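Local coordinates for arylmalonate decarboxylase (Bordetella bronchiseptica, PDB 3IXL), which catalyses the cofactor-free decarboxylation of 2-aryl-2-methylmalonates to 2-arylpropionates, releasing carbon dioxide, at residues A[43-48]-A[127-132]; A[107-112]-A[136-141]; A[123-128]-A[186-191]. The protein carries 2 engineered substitutions. All coordinates share one frame; numbering follows the deposited sequence.

Contact 1: residues A[43-48]-A[127-132]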
loop_
_atom_site.group_PDB
_atom_site.type_symbol
_atom_site.label_atom_id
_atom_site.label_comp_id
_atom_site.label_asym_id
_atom_site.label_seq_id
_atom_site.Cartn_x
_atom_site.Cartn_y
_atom_site.Cartn_z
ATOM N N VAL A 43 -1.864 -12.357 7.767
ATOM C CA VAL A 43 -2.568 -11.403 6.924
ATOM C C VAL A 43 -3.990 -11.944 6.737
ATOM O O VAL A 43 -4.362 -12.436 5.680
ATOM C CB VAL A 43 -1.796 -11.152 5.594
ATOM C CG1 VAL A 43 -2.448 -10.046 4.790
ATOM C CG2 VAL A 43 -0.315 -10.817 5.887
ATOM N N THR A 44 -4.761 -11.874 7.821
ATOM C CA THR A 44 -6.139 -12.344 7.871
ATOM C C THR A 44 -6.882 -11.411 8.828
ATOM O O THR A 44 -6.253 -10.820 9.706
ATOM C CB THR A 44 -6.256 -13.777 8.466
ATOM O OG1 THR A 44 -5.764 -13.783 9.805
ATOM C CG2 THR A 44 -5.504 -14.822 7.647
ATOM N N PRO A 45 -8.221 -11.303 8.685
ATOM C CA PRO A 45 -9.031 -10.554 9.659
ATOM C C PRO A 45 -8.772 -10.919 11.125
ATOM O O PRO A 45 -8.678 -10.023 11.966
ATOM C CB PRO A 45 -10.466 -10.874 9.227
ATOM C CG PRO A 45 -10.336 -11.051 7.737
ATOM C CD PRO A 45 -9.043 -11.790 7.559
ATOM N N GLU A 46 -8.627 -12.207 11.425
ATOM C CA GLU A 46 -8.286 -12.627 12.787
ATOM C C GLU A 46 -6.957 -12.014 13.224
ATOM O O GLU A 46 -6.816 -11.556 14.367
ATOM C CB GLU A 46 -8.262 -14.156 12.904
ATOM C CG GLU A 46 -9.497 -14.842 12.314
ATOM C CD GLU A 46 -9.301 -15.278 10.861
ATOM O OE1 GLU A 46 -9.663 -14.513 9.930
ATOM O OE2 GLU A 46 -8.777 -16.399 10.658
ATOM N N GLY A 47 -5.988 -11.981 12.310
ATOM C CA GLY A 47 -4.712 -11.338 12.592
ATOM C C GLY A 47 -4.869 -9.839 12.797
ATOM O O GLY A 47 -4.317 -9.273 13.744
ATOM N N TYR A 48 -5.627 -9.191 11.916
ATOM C CA TYR A 48 -5.829 -7.747 12.032
ATOM C C TYR A 48 -6.460 -7.381 13.368
ATOM O O TYR A 48 -6.042 -6.417 14.011
ATOM C CB TYR A 48 -6.701 -7.191 10.900
ATOM C CG TYR A 48 -6.306 -7.629 9.508
ATOM C CD1 TYR A 48 -4.965 -7.748 9.132
ATOM C CD2 TYR A 48 -7.289 -7.923 8.565
ATOM C CE1 TYR A 48 -4.621 -8.174 7.842
ATOM C CE2 TYR A 48 -6.963 -8.354 7.292
ATOM C CZ TYR A 48 -5.628 -8.484 6.938
ATOM O OH TYR A 48 -5.326 -8.917 5.667
ATOM N N ILE A 127 -5.590 -14.314 0.520
ATOM C CA ILE A 127 -6.700 -15.284 0.468
ATOM C C ILE A 127 -8.020 -14.555 0.177
ATOM O O ILE A 127 -8.117 -13.335 0.334
ATOM C CB ILE A 127 -6.805 -16.165 1.748
ATOM C CG1 ILE A 127 -7.051 -15.317 3.003
ATOM C CG2 ILE A 127 -5.540 -17.022 1.900
ATOM C CD1 ILE A 127 -7.394 -16.149 4.264
ATOM N N ASP A 128 -9.039 -15.307 -0.226
ATOM C CA ASP A 128 -10.228 -14.702 -0.818
ATOM C C ASP A 128 -11.123 -13.872 0.090
ATOM O O ASP A 128 -11.775 -12.947 -0.395
ATOM C CB ASP A 128 -11.040 -15.737 -1.605
ATOM C CG ASP A 128 -10.442 -16.025 -2.967
ATOM O OD1 ASP A 128 -9.584 -15.236 -3.449
ATOM O OD2 ASP A 128 -10.830 -17.047 -3.574
ATOM N N ASP A 129 -11.148 -14.156 1.389
ATOM C CA ASP A 129 -11.916 -13.283 2.287
ATOM C C ASP A 129 -11.348 -11.872 2.202
ATOM O O ASP A 129 -12.099 -10.898 2.147
ATOM C CB ASP A 129 -11.896 -13.782 3.737
ATOM C CG ASP A 129 -12.758 -12.926 4.677
ATOM O OD1 ASP A 129 -13.742 -12.306 4.224
ATOM O OD2 ASP A 129 -12.439 -12.901 5.879
ATOM N N VAL A 130 -10.024 -11.773 2.196
ATOM C CA VAL A 130 -9.368 -10.478 2.092
ATOM C C VAL A 130 -9.582 -9.868 0.691
ATOM O O VAL A 130 -9.847 -8.672 0.575
ATOM C CB VAL A 130 -7.879 -10.578 2.474
ATOM C CG1 VAL A 130 -7.183 -9.227 2.329
ATOM C CG2 VAL A 130 -7.732 -11.074 3.915
ATOM N N ASN A 131 -9.520 -10.693 -0.365
ATOM C CA ASN A 131 -9.800 -10.205 -1.717
ATOM C C ASN A 131 -11.209 -9.649 -1.893
ATOM O O ASN A 131 -11.398 -8.636 -2.564
ATOM C CB ASN A 131 -9.520 -11.293 -2.755
ATOM C CG ASN A 131 -8.060 -11.663 -2.812
ATOM O OD1 ASN A 131 -7.197 -10.793 -2.675
ATOM N ND2 ASN A 131 -7.766 -12.954 -2.993
ATOM N N GLU A 132 -12.188 -10.308 -1.269
ATOM C CA GLU A 132 -13.571 -9.844 -1.306
ATOM C C GLU A 132 -13.699 -8.497 -0.612
ATOM O O GLU A 132 -14.387 -7.605 -1.102
ATOM C CB GLU A 132 -14.505 -10.860 -0.646
ATOM C CG GLU A 132 -14.704 -12.130 -1.453
ATOM C CD GLU A 132 -15.644 -13.127 -0.786
ATOM O OE1 GLU A 132 -15.854 -14.214 -1.369
ATOM O OE2 GLU A 132 -16.180 -12.836 0.305
HETATM O O HOH W 1 -4.162 -13.078 2.884
#
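Val130 and Pro45 carry the buried half of this contact, where the start of helix 45-51 meets the first turns of helix 128-140. CG2 of Val130 is the busiest atom: it comes within 3.9 Å of Pro45 CD and within 3.7 Å of Tyr48 OH, while CG1 of the same valine also touches that hydroxyl. Both methyls reach it because CG1 stands anti to the backbone N (chi1 179°), with CG2 beside that nitrogen. The tyrosine ring is covered on one face by the carbonyl of Thr44, whose O sits 3.1 Å above the ring plane, over its centre, and its hydroxyl is hydrogen-bonded to Ser76. A single water links the backbones, donating to Val43 O and accepting from Ile127 N at 3.0 Å.

Toward the rim the packing thins. Asp129 brings OD2 against the proline ring, 3.4 Å from Pro45 CG, an approach without a hydrogen bond; OD1, the other oxygen, forms the salt bridge with Arg133 of its own helix. Ile127, partly exposed, offers only its terminal CD1, 4.1 Å from Thr44 CG2.

Thr44 also starts its own helix: OG1, turned between the backbone N and the carbonyl carbon (chi1 61°), takes the N-H of Gly47 at 3.1 Å and is also hydrogen-bonded to Ser42 OG. The arrangement is an N-capped helix start set against the first turn of a second helix beside the ligand pocket. It joins helices that belong with the two different parallel four-stranded sheets of this Asp/Glu racemase-clan fold.

Contact 2: residues A[107-112]-A[136-141]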
loop_
_atom_site.group_PDB
_atom_site.type_symbol
_atom_site.label_atom_id
_atom_site.label_comp_id
_atom_site.label_asym_id
_atom_site.label_seq_id
_atom_site.Cartn_x
_atom_site.Cartn_y
_atom_site.Cartn_z
ATOM N N ALA A 107 -3.505 5.492 0.158
ATOM C CA ALA A 107 -2.432 5.624 -0.825
ATOM C C ALA A 107 -2.798 4.996 -2.162
ATOM O O ALA A 107 -2.571 5.595 -3.212
ATOM C CB ALA A 107 -1.144 4.995 -0.289
ATOM N N VAL A 108 -3.352 3.787 -2.142
ATOM C CA VAL A 108 -3.644 3.143 -3.421
ATOM C C VAL A 108 -4.850 3.790 -4.097
ATOM O O VAL A 108 -4.874 3.901 -5.327
ATOM C CB VAL A 108 -3.775 1.593 -3.340
ATOM C CG1 VAL A 108 -2.491 0.957 -2.806
ATOM C CG2 VAL A 108 -4.947 1.182 -2.510
ATOM N N LEU A 109 -5.824 4.265 -3.319
ATOM C CA LEU A 109 -6.937 5.022 -3.918
ATOM C C LEU A 109 -6.401 6.276 -4.590
ATOM O O LEU A 109 -6.769 6.592 -5.720
ATOM C CB LEU A 109 -7.945 5.451 -2.858
ATOM C CG LEU A 109 -8.808 4.414 -2.162
ATOM C CD1 LEU A 109 -9.644 5.125 -1.117
ATOM C CD2 LEU A 109 -9.701 3.704 -3.179
ATOM N N ASN A 110 -5.522 6.990 -3.894
ATOM C CA ASN A 110 -4.943 8.197 -4.463
ATOM C C ASN A 110 -4.136 7.893 -5.720
ATOM O O ASN A 110 -4.209 8.630 -6.702
ATOM C CB ASN A 110 -4.074 8.923 -3.437
ATOM C CG ASN A 110 -4.901 9.637 -2.378
ATOM O OD1 ASN A 110 -6.106 9.871 -2.546
ATOM N ND2 ASN A 110 -4.263 9.954 -1.263
ATOM N N GLY A 111 -3.375 6.802 -5.703
ATOM C CA GLY A 111 -2.559 6.431 -6.854
ATOM C C GLY A 111 -3.408 6.047 -8.050
ATOM O O GLY A 111 -3.124 6.457 -9.169
ATOM N N LEU A 112 -4.442 5.249 -7.811
ATOM C CA LEU A 112 -5.347 4.856 -8.889
ATOM C C LEU A 112 -6.007 6.070 -9.530
ATOM O O LEU A 112 -6.060 6.179 -10.759
ATOM C CB LEU A 112 -6.402 3.860 -8.390
ATOM C CG LEU A 112 -5.840 2.474 -8.034
ATOM C CD1 LEU A 112 -6.831 1.688 -7.182
ATOM C CD2 LEU A 112 -5.468 1.684 -9.294
ATOM N N ALA A 136 -14.860 -4.916 -2.208
ATOM C CA ALA A 136 -15.945 -4.139 -1.597
ATOM C C ALA A 136 -15.501 -2.716 -1.257
ATOM O O ALA A 136 -16.246 -1.747 -1.483
ATOM C CB ALA A 136 -16.485 -4.845 -0.365
ATOM N N PHE A 137 -14.290 -2.593 -0.710
ATOM C CA PHE A 137 -13.697 -1.296 -0.397
ATOM C C PHE A 137 -13.577 -0.436 -1.651
ATOM O O PHE A 137 -13.996 0.730 -1.664
ATOM C CB PHE A 137 -12.317 -1.499 0.261
ATOM C CG PHE A 137 -11.535 -0.228 0.451
ATOM C CD1 PHE A 137 -11.779 0.614 1.539
ATOM C CD2 PHE A 137 -10.533 0.115 -0.439
ATOM C CE1 PHE A 137 -11.044 1.792 1.711
ATOM C CE2 PHE A 137 -9.795 1.292 -0.271
ATOM C CZ PHE A 137 -10.055 2.123 0.804
ATOM N N LEU A 138 -13.014 -1.008 -2.711
ATOM C CA LEU A 138 -12.852 -0.254 -3.955
ATOM C C LEU A 138 -14.198 0.200 -4.527
ATOM O O LEU A 138 -14.327 1.347 -4.961
ATOM C CB LEU A 138 -12.047 -1.044 -4.987
ATOM C CG LEU A 138 -10.600 -1.376 -4.593
ATOM C CD1 LEU A 138 -10.024 -2.417 -5.546
ATOM C CD2 LEU A 138 -9.724 -0.130 -4.568
ATOM N N ALA A 139 -15.192 -0.685 -4.501
ATOM C CA ALA A 139 -16.542 -0.331 -4.961
ATOM C C ALA A 139 -17.163 0.790 -4.123
ATOM O O ALA A 139 -17.816 1.688 -4.670
ATOM C CB ALA A 139 -17.441 -1.558 -4.980
ATOM N N GLU A 140 -16.959 0.753 -2.804
ATOM C CA GLU A 140 -17.430 1.826 -1.919
ATOM C C GLU A 140 -16.819 3.166 -2.308
ATOM O O GLU A 140 -17.425 4.224 -2.086
ATOM C CB GLU A 140 -17.070 1.535 -0.456
ATOM C CG GLU A 140 -17.956 0.532 0.260
ATOM C CD GLU A 140 -17.548 0.341 1.722
ATOM O OE1 GLU A 140 -18.426 0.422 2.611
ATOM O OE2 GLU A 140 -16.356 0.105 1.986
ATOM N N GLU A 141 -15.613 3.114 -2.873
ATOM C CA GLU A 141 -14.860 4.305 -3.239
ATOM C C GLU A 141 -15.006 4.661 -4.716
ATOM O O GLU A 141 -14.189 5.401 -5.273
ATOM C CB GLU A 141 -13.387 4.116 -2.853
ATOM C CG GLU A 141 -13.151 4.129 -1.348
ATOM C CD GLU A 141 -13.168 5.532 -0.747
ATOM O OE1 GLU A 141 -13.250 6.525 -1.504
ATOM O OE2 GLU A 141 -13.075 5.642 0.493
#
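A helix-helix packing built on one leucine joins Leu109, in the middle of helix 104-114, to Phe137 and Leu138 near the end of helix 128-140 and Glu141 just past it. The local axes pass 11.7 Å apart at a crossing angle of -54°, a wide spacing that long side chains have to bridge. Leu109 does most of it. With CG anti to the carbonyl carbon (chi1 -69°), the side chain meets Phe137 tip to tip: CD1 lies 3.6 Å from CZ of the ring, and CD2 is 3.8 Å from CE2, so the branched end of the leucine rests against the far end of the phenyl group.

Glu141 crosses the leucine at about a right angle and contributes the carbon part of its side chain. Its CB is 3.7 Å from Leu109 CD2, and its carboxylate carbon CD is 3.6 Å from Leu109 CD1. The chain bends at chi2 (-78°), which brings CD against that methyl; CG meanwhile sits above one face of the Phe137 ring, toward the rim. The charge is met elsewhere, OE1 forming a salt bridge with Arg113. Glu141 is also where the backbone leaves helical geometry, and its N-H makes only weak bonds to Phe137 O and Leu138 O.

Leu138 CD2 also touches Leu109 CD2 at 4.1 Å and lies 4.3 Å from Leu112 CD1, extending the apolar layer. Leu138 and Leu112 both continue onto strand 119-124, through Leu122 and Val120 respectively, and Leu143 touches Leu109, Leu112 and Leu138. Helix 83-97 covers Phe137 through Ala83 and Asn86, while Val108 packs on helix 211-222.

Contact 3: residues A[123-128]-A[186-191]. Engineered in segment 186-191: Ser188 (natural residue Cys). With PAC (2-phenylacetic acid), chain C.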
loop_
_atom_site.group_PDB
_atom_site.type_symbol
_atom_site.label_atom_id
_atom_site.label_comp_id
_atom_site.label_asym_id
_atom_site.label_seq_id
_atom_site.Cartn_x
_atom_site.Cartn_y
_atom_site.Cartn_z
ATOM N N ALA A 123 -4.425 -7.864 -8.658
ATOM C CA ALA A 123 -3.388 -8.886 -8.571
ATOM C C ALA A 123 -2.931 -8.812 -7.132
ATOM O O ALA A 123 -2.322 -7.816 -6.743
ATOM C CB ALA A 123 -2.233 -8.549 -9.516
ATOM N N THR A 124 -3.244 -9.824 -6.323
ATOM C CA THR A 124 -3.004 -9.686 -4.878
ATOM C C THR A 124 -2.261 -10.871 -4.290
ATOM O O THR A 124 -2.175 -11.940 -4.910
ATOM C CB THR A 124 -4.299 -9.535 -4.065
ATOM O OG1 THR A 124 -4.802 -10.843 -3.752
ATOM C CG2 THR A 124 -5.352 -8.701 -4.805
ATOM N N ALA A 125 -1.755 -10.676 -3.070
ATOM C CA ALA A 125 -1.061 -11.719 -2.347
ATOM C C ALA A 125 -2.030 -12.568 -1.522
ATOM O O ALA A 125 -1.615 -13.575 -0.966
ATOM C CB ALA A 125 -0.009 -11.103 -1.436
ATOM N N TYR A 126 -3.293 -12.149 -1.444
ATOM C CA TYR A 126 -4.182 -12.579 -0.348
ATOM C C TYR A 126 -5.029 -13.812 -0.585
ATOM O O TYR A 126 -5.196 -14.269 -1.718
ATOM C CB TYR A 126 -5.169 -11.466 0.003
ATOM C CG TYR A 126 -4.629 -10.065 0.121
ATOM C CD1 TYR A 126 -5.173 -9.035 -0.645
ATOM C CD2 TYR A 126 -3.633 -9.755 1.041
ATOM C CE1 TYR A 126 -4.716 -7.730 -0.517
ATOM C CE2 TYR A 126 -3.160 -8.447 1.176
ATOM C CZ TYR A 126 -3.719 -7.446 0.388
ATOM O OH TYR A 126 -3.282 -6.139 0.508
ATOM N N ILE A 127 -5.590 -14.314 0.520
ATOM C CA ILE A 127 -6.700 -15.284 0.468
ATOM C C ILE A 127 -8.020 -14.555 0.177
ATOM O O ILE A 127 -8.117 -13.335 0.334
ATOM C CB ILE A 127 -6.805 -16.165 1.748
ATOM C CG1 ILE A 127 -7.051 -15.317 3.003
ATOM C CG2 ILE A 127 -5.540 -17.022 1.900
ATOM C CD1 ILE A 127 -7.394 -16.149 4.264
ATOM N N ASP A 128 -9.039 -15.307 -0.226
ATOM C CA ASP A 128 -10.228 -14.702 -0.818
ATOM C C ASP A 128 -11.123 -13.872 0.090
ATOM O O ASP A 128 -11.775 -12.947 -0.395
ATOM C CB ASP A 128 -11.040 -15.737 -1.605
ATOM C CG ASP A 128 -10.442 -16.025 -2.967
ATOM O OD1 ASP A 128 -9.584 -15.236 -3.449
ATOM O OD2 ASP A 128 -10.830 -17.047 -3.574
ATOM N N LEU A 186 -1.771 -3.970 -7.688
ATOM C CA LEU A 186 -0.960 -5.045 -7.146
ATOM C C LEU A 186 -0.936 -4.843 -5.631
ATOM O O LEU A 186 -0.252 -3.954 -5.105
ATOM C CB LEU A 186 0.438 -5.012 -7.768
ATOM C CG LEU A 186 1.507 -6.012 -7.322
ATOM C CD1 LEU A 186 1.025 -7.469 -7.387
ATOM C CD2 LEU A 186 2.723 -5.815 -8.221
ATOM N N SER A 187 -1.725 -5.652 -4.931
ATOM C CA SER A 187 -2.016 -5.381 -3.530
ATOM C C SER A 187 -1.286 -6.305 -2.570
ATOM O O SER A 187 -1.317 -7.533 -2.704
ATOM C CB SER A 187 -3.526 -5.402 -3.260
ATOM O OG SER A 187 -3.815 -4.791 -2.005
ATOM N N SER A 188 -0.641 -5.642 -1.612
ATOM C CA SER A 188 0.049 -6.153 -0.417
ATOM C C SER A 188 1.384 -5.475 -0.310
ATOM O O SER A 188 2.242 -5.612 -1.189
ATOM C CB SER A 188 0.251 -7.659 -0.353
ATOM O OG SER A 188 0.879 -7.958 0.890
ATOM N N GLY A 189 1.553 -4.767 0.801
ATOM C CA GLY A 189 2.789 -4.080 1.114
ATOM C C GLY A 189 3.883 -5.026 1.541
ATOM O O GLY A 189 4.984 -4.585 1.867
ATOM N N GLY A 190 3.598 -6.324 1.544
ATOM C CA GLY A 190 4.605 -7.325 1.906
ATOM C C GLY A 190 5.372 -7.831 0.706
ATOM O O GLY A 190 6.380 -8.514 0.856
ATOM N N LEU A 191 4.891 -7.478 -0.478
ATOM C CA LEU A 191 5.507 -7.895 -1.728
ATOM C C LEU A 191 6.608 -6.935 -2.137
ATOM O O LEU A 191 6.514 -5.726 -1.902
ATOM C CB LEU A 191 4.446 -7.948 -2.830
ATOM C CG LEU A 191 3.294 -8.937 -2.625
ATOM C CD1 LEU A 191 2.223 -8.716 -3.678
ATOM C CD2 LEU A 191 3.801 -10.372 -2.654
HETATM C C1 PAC C . -1.118 -5.580 3.171
HETATM C C2 PAC C . -0.393 -6.561 4.073
HETATM C "C1'" PAC C . 1.066 -6.356 4.430
HETATM C "C2'" PAC C . 1.791 -7.517 4.716
HETATM C "C3'" PAC C . 3.138 -7.451 5.068
HETATM C "C4'" PAC C . 3.767 -6.212 5.143
HETATM C "C5'" PAC C . 3.051 -5.044 4.855
HETATM C "C6'" PAC C . 1.698 -5.106 4.507
HETATM O O1 PAC C . -0.550 -4.586 2.638
HETATM O O2 PAC C . -2.343 -5.834 2.985
#
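Ser187 OG stands anti to its backbone N (chi1 -164°), which places it beside the hydroxyl of Tyr126; on the tyrosine, chi1 (-45°) sets CG anti to the carbonyl carbon and chi2 (124°) turns the ring. Ser187 OG donates to Tyr126 OH at 2.9 Å, and Tyr126 OH in turn donates to O2 of the bound phenylacetic acid at 2.7 Å. That carboxylate oxygen lies at the edge of the tyrosine ring, near its plane, whereas the carbonyl O of Ser187 covers one ring face.

Behind these hydroxyls the two chains run as neighbouring parallel strands. Ser187 N bonds to Ala123 O, and Ala125 N to Ser187 O at 3.2 Å. Ala123 CB and Leu186 CD1 pack on one face of the sheet; Thr124 and Ser187 point to the other. Further along, Ala125 CB touches both Ser188 CB, 3.6 Å away, and Leu191 CD1.

Ser188, an engineered residue replacing the natural cysteine, opens a type I turn. Its OG accepts from Gly190 N at 3.2 Å, an ST turn, and lies 3.7 Å from C2 of the ligand. Gly189 N points straight at the ligand's O1, 2.8 Å away, and the CA of Gly190 lies against the phenyl ring.

The carboxylate is thus gripped at both oxygens from both segments, with Thr75 and Ser76 adding further bonds. This set of donors is consistent with the oxyanion-binding site of the family, and would be expected to stabilise negative charge on the carboxylate.

Contacts 1 and 3 lie close together, their centres about 10 Å apart, and share Ile127 and Asp128, the link from strand 119-124 into helix 128-140. Asn131 ties them further, its amide bonding to Thr124 and to the carbonyl of Tyr126, while Val43 packs on the Tyr126 ring. Contact 2 sits at the other end of the same helix, about 17 Å from the centre of contact 1 and 14 Å from that of contact 3. Along the chain, 43-48 comes first, then 107-112, 123-132, 136-141 and 186-191. One helix therefore reaches from the ligand pocket, partly formed by contact 3 and adjoined by contact 1, to apolar packing beside the parallel sheet that holds strands 119-124 and 183-187.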